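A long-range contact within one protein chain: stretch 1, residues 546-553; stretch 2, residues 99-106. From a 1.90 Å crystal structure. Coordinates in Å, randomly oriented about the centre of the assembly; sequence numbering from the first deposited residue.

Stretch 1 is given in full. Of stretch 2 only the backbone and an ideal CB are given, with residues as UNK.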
# COMPACT_ATOMS: atom_id res chain seq x y z
N ILE A 546 13.62 17.60 -1.23
CA ILE A 546 12.61 17.61 -0.17
C ILE A 546 12.41 19.03 0.32
O ILE A 546 13.37 19.73 0.63
CB ILE A 546 13.01 16.67 1.01
CG1 ILE A 546 13.15 15.23 0.50
CG2 ILE A 546 11.98 16.75 2.14
CD1 ILE A 546 13.64 14.23 1.53
N ARG A 547 11.16 19.48 0.36
CA ARG A 547 10.83 20.84 0.77
C ARG A 547 9.76 20.85 1.85
O ARG A 547 8.93 19.94 1.92
CB ARG A 547 10.35 21.66 -0.42
CG ARG A 547 11.44 21.95 -1.45
CD ARG A 547 10.95 22.85 -2.58
NE ARG A 547 12.06 23.20 -3.47
CZ ARG A 547 12.48 22.44 -4.48
NH1 ARG A 547 11.89 21.28 -4.74
NH2 ARG A 547 13.50 22.85 -5.23
N CYS A 548 9.76 21.89 2.67
CA CYS A 548 8.80 22.04 3.74
C CYS A 548 7.56 22.79 3.24
O CYS A 548 7.67 23.75 2.48
CB CYS A 548 9.47 22.79 4.91
SG CYS A 548 8.40 23.19 6.28
N TYR A 549 6.37 22.35 3.64
CA TYR A 549 5.13 23.04 3.25
C TYR A 549 5.13 24.52 3.63
O TYR A 549 4.54 25.34 2.93
CB TYR A 549 3.91 22.44 3.95
CG TYR A 549 3.26 21.19 3.35
CD1 TYR A 549 4.00 20.05 3.06
CD2 TYR A 549 1.89 21.15 3.17
CE1 TYR A 549 3.37 18.89 2.55
CE2 TYR A 549 1.25 20.01 2.67
CZ TYR A 549 2.01 18.89 2.36
OH TYR A 549 1.37 17.76 1.90
N ALA A 550 5.70 24.84 4.78
CA ALA A 550 5.53 26.18 5.36
C ALA A 550 5.86 27.31 4.36
O ALA A 550 5.03 28.19 4.13
CB ALA A 550 6.36 26.34 6.64
N ASP A 551 7.05 27.26 3.78
CA ASP A 551 7.48 28.32 2.87
C ASP A 551 8.47 27.76 1.86
O ASP A 551 9.36 28.48 1.39
CB ASP A 551 8.11 29.49 3.66
CG ASP A 551 8.19 30.78 2.84
OD1 ASP A 551 7.43 30.93 1.86
OD2 ASP A 551 9.02 31.65 3.19
N ASN A 552 8.33 26.47 1.54
CA ASN A 552 9.20 25.80 0.58
C ASN A 552 10.68 25.81 0.92
O ASN A 552 11.53 25.75 0.03
CB ASN A 552 8.97 26.33 -0.83
CG ASN A 552 7.62 25.95 -1.34
OD1 ASN A 552 7.14 24.86 -1.03
ND2 ASN A 552 6.99 26.84 -2.11
N GLN A 553 10.99 25.84 2.21
CA GLN A 553 12.36 25.68 2.67
C GLN A 553 12.86 24.32 2.24
O GLN A 553 12.14 23.33 2.40
CB GLN A 553 12.43 25.79 4.19
CG GLN A 553 11.90 27.10 4.76
CD GLN A 553 10.41 27.07 5.11
OE1 GLN A 553 9.62 26.28 4.57
NE2 GLN A 553 10.02 27.93 6.03
N UNK A 99 1.77 16.03 -8.67
CA UNK A 99 0.80 17.14 -8.65
C UNK A 99 0.85 17.92 -7.33
O UNK A 99 0.76 19.15 -7.32
CB UNK A 99 -0.62 16.60 -8.88
N UNK A 100 1.02 17.21 -6.22
CA UNK A 100 1.18 17.88 -4.92
C UNK A 100 2.41 18.78 -4.94
O UNK A 100 2.34 19.95 -4.56
CB UNK A 100 1.29 16.85 -3.79
N UNK A 101 3.54 18.23 -5.38
CA UNK A 101 4.77 18.98 -5.54
C UNK A 101 4.53 20.25 -6.36
O UNK A 101 4.80 21.35 -5.90
CB UNK A 101 5.84 18.11 -6.20
N UNK A 102 3.98 20.11 -7.57
CA UNK A 102 3.72 21.27 -8.41
C UNK A 102 2.83 22.30 -7.70
O UNK A 102 3.10 23.50 -7.76
CB UNK A 102 3.07 20.83 -9.72
N UNK A 103 1.77 21.84 -7.04
CA UNK A 103 0.89 22.73 -6.29
C UNK A 103 1.62 23.47 -5.16
O UNK A 103 1.41 24.66 -4.97
CB UNK A 103 -0.28 21.93 -5.71
N UNK A 104 2.49 22.78 -4.42
CA UNK A 104 3.20 23.43 -3.34
C UNK A 104 4.22 24.44 -3.87
O UNK A 104 4.51 25.44 -3.22
CB UNK A 104 3.89 22.38 -2.46
N UNK A 105 4.79 24.17 -5.05
CA UNK A 105 5.79 25.06 -5.63
C UNK A 105 5.10 26.16 -6.44
O UNK A 105 5.77 26.99 -7.05
CB UNK A 105 6.77 24.28 -6.51
N UNK A 106 3.77 26.14 -6.47
CA UNK A 106 2.96 27.14 -7.16
C UNK A 106 3.10 27.13 -8.69
O UNK A 106 3.21 28.19 -9.33
CB UNK A 106 3.33 28.53 -6.63

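Stretch 2 runs as a helix through position 104 and then leaves it, and its last turns approach the strand end and turn of stretch 1. Position 99 has helical angles, and its CB has nothing of stretch 1 within 5.5 Å. Stretch 1 therefore places no demand here, and any good helix former would serve; the deposited residue is Leu-99, which makes no contact across the stretches.

Position 100 is different. Its CA-to-CB bond points toward stretch 1, but the ideal CB touches nothing, so only a side chain of some length can reach the hydroxyl end of Tyr-549. An aliphatic residue such as leucine, isoleucine or methionine could pack there, and a longer polar chain might seek the phenol oxygen. The residue is Leu-100. With chi1 t and chi2 p, it brings CD2 to 3.6 Å from Tyr-549 OH, a packing contact rather than a polar one.

At position 101 the bond points sideways, and the nearest offering is the positive charge of Arg-547. A small or acidic residue would be reasonable. Asp-101 extends its carboxylate in that direction, but its OD1 stays 4.8 Å from Arg-547 NH1, too far for a hydrogen bond; its role is seen better at 105.

Positions 102 and 103 are out of reach of stretch 1, which cannot discriminate among helix-compatible residues. They are Leu-102 and Met-103.

Position 104 is the centre of the contact. Its CB points toward stretch 1 and lies 4.3 Å from Asn-552 OD1, with the Tyr-549 ring and the carbonyl O of Tyr-549 farther along. Glutamine or lysine could offer a donor, but a long chain with several donors and a flat end could use both ring and carbonyl. Arg-104 does so. Its three m rotamers, chi1 to chi3, fold the chain along the tyrosine: CD lies over one face of the ring, while Tyr-549 CD2 lies over a face of the guanidinium, with Arg-104 CZ 3.6 Å from that CD2. Arg-104 NH2 donates to Tyr-549 O at 3.0 Å, and Arg-104 NE donates to water 1 at 2.8 Å, a water also within 2.9 Å of Asn-552 OD1. The backbone contributes too: Asn-552 ND2 donates to Arg-104 O at 3.1 Å, a bond that needs no particular side chain at 104.

Position 105 points its CB sideways, 5.1 Å from Asn-552 ND2, so a chain must extend to meet the Arg-547 guanidinium. Glutamate would answer the charge, while glutamine would bring an uncharged acceptor. Gln-105 places OE1 over one face of that guanidinium. Its NE2, 3.4 Å from Arg-547 NH1, faces another donor and forms no bond with it; instead NE2 donates to Asp-101 OD1 at 2.8 Å, tying the side chain back to the helix.

Position 106 has positive phi (66°), the Schellman ending of the helix. Glycine fits such angles most easily, with asparagine next, and stretch 1 asks for nothing near its CB. Arg-106 adopts them nonetheless; its NE comes no nearer than 5.0 Å to Asn-552 ND2, and it makes no contact.

Stretch 2 (99-106) LLDLMRQR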
# COMPACT_ATOMS: atom_id res chain seq x y z
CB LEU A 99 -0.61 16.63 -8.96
CG LEU A 99 -0.83 16.10 -10.39
CD1 LEU A 99 -2.25 15.66 -10.58
CD2 LEU A 99 -0.45 17.15 -11.44
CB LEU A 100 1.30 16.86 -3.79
CG LEU A 100 1.61 17.51 -2.44
CD1 LEU A 100 0.44 18.35 -1.95
CD2 LEU A 100 1.98 16.41 -1.43
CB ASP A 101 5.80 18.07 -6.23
CG ASP A 101 7.12 18.76 -6.52
OD1 ASP A 101 7.49 19.70 -5.79
OD2 ASP A 101 7.81 18.32 -7.47
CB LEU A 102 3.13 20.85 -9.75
CG LEU A 102 4.07 19.99 -10.61
CD1 LEU A 102 3.32 19.39 -11.75
CD2 LEU A 102 5.27 20.80 -11.11
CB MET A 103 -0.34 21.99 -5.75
CG MET A 103 -1.27 21.52 -6.86
SD MET A 103 -2.82 20.87 -6.23
CE MET A 103 -2.22 19.73 -4.99
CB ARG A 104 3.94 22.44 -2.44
CG ARG A 104 3.04 21.46 -1.68
CD ARG A 104 1.87 22.13 -0.94
NE ARG A 104 2.28 23.16 0.03
CZ ARG A 104 1.42 23.82 0.80
NH1 ARG A 104 0.13 23.55 0.73
NH2 ARG A 104 1.86 24.75 1.65
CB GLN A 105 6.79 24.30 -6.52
CG GLN A 105 7.63 23.25 -5.78
CD GLN A 105 8.97 22.97 -6.46
OE1 GLN A 105 9.78 23.88 -6.63
NE2 GLN A 105 9.20 21.71 -6.84
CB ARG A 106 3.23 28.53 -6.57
CG ARG A 106 2.91 28.61 -5.08
CD ARG A 106 3.52 29.83 -4.40
NE ARG A 106 3.12 29.91 -2.99
CZ ARG A 106 1.85 29.92 -2.59
NH1 ARG A 106 0.86 29.86 -3.48
NH2 ARG A 106 1.56 30.00 -1.29
O HOH W 1 4.43 24.95 0.04
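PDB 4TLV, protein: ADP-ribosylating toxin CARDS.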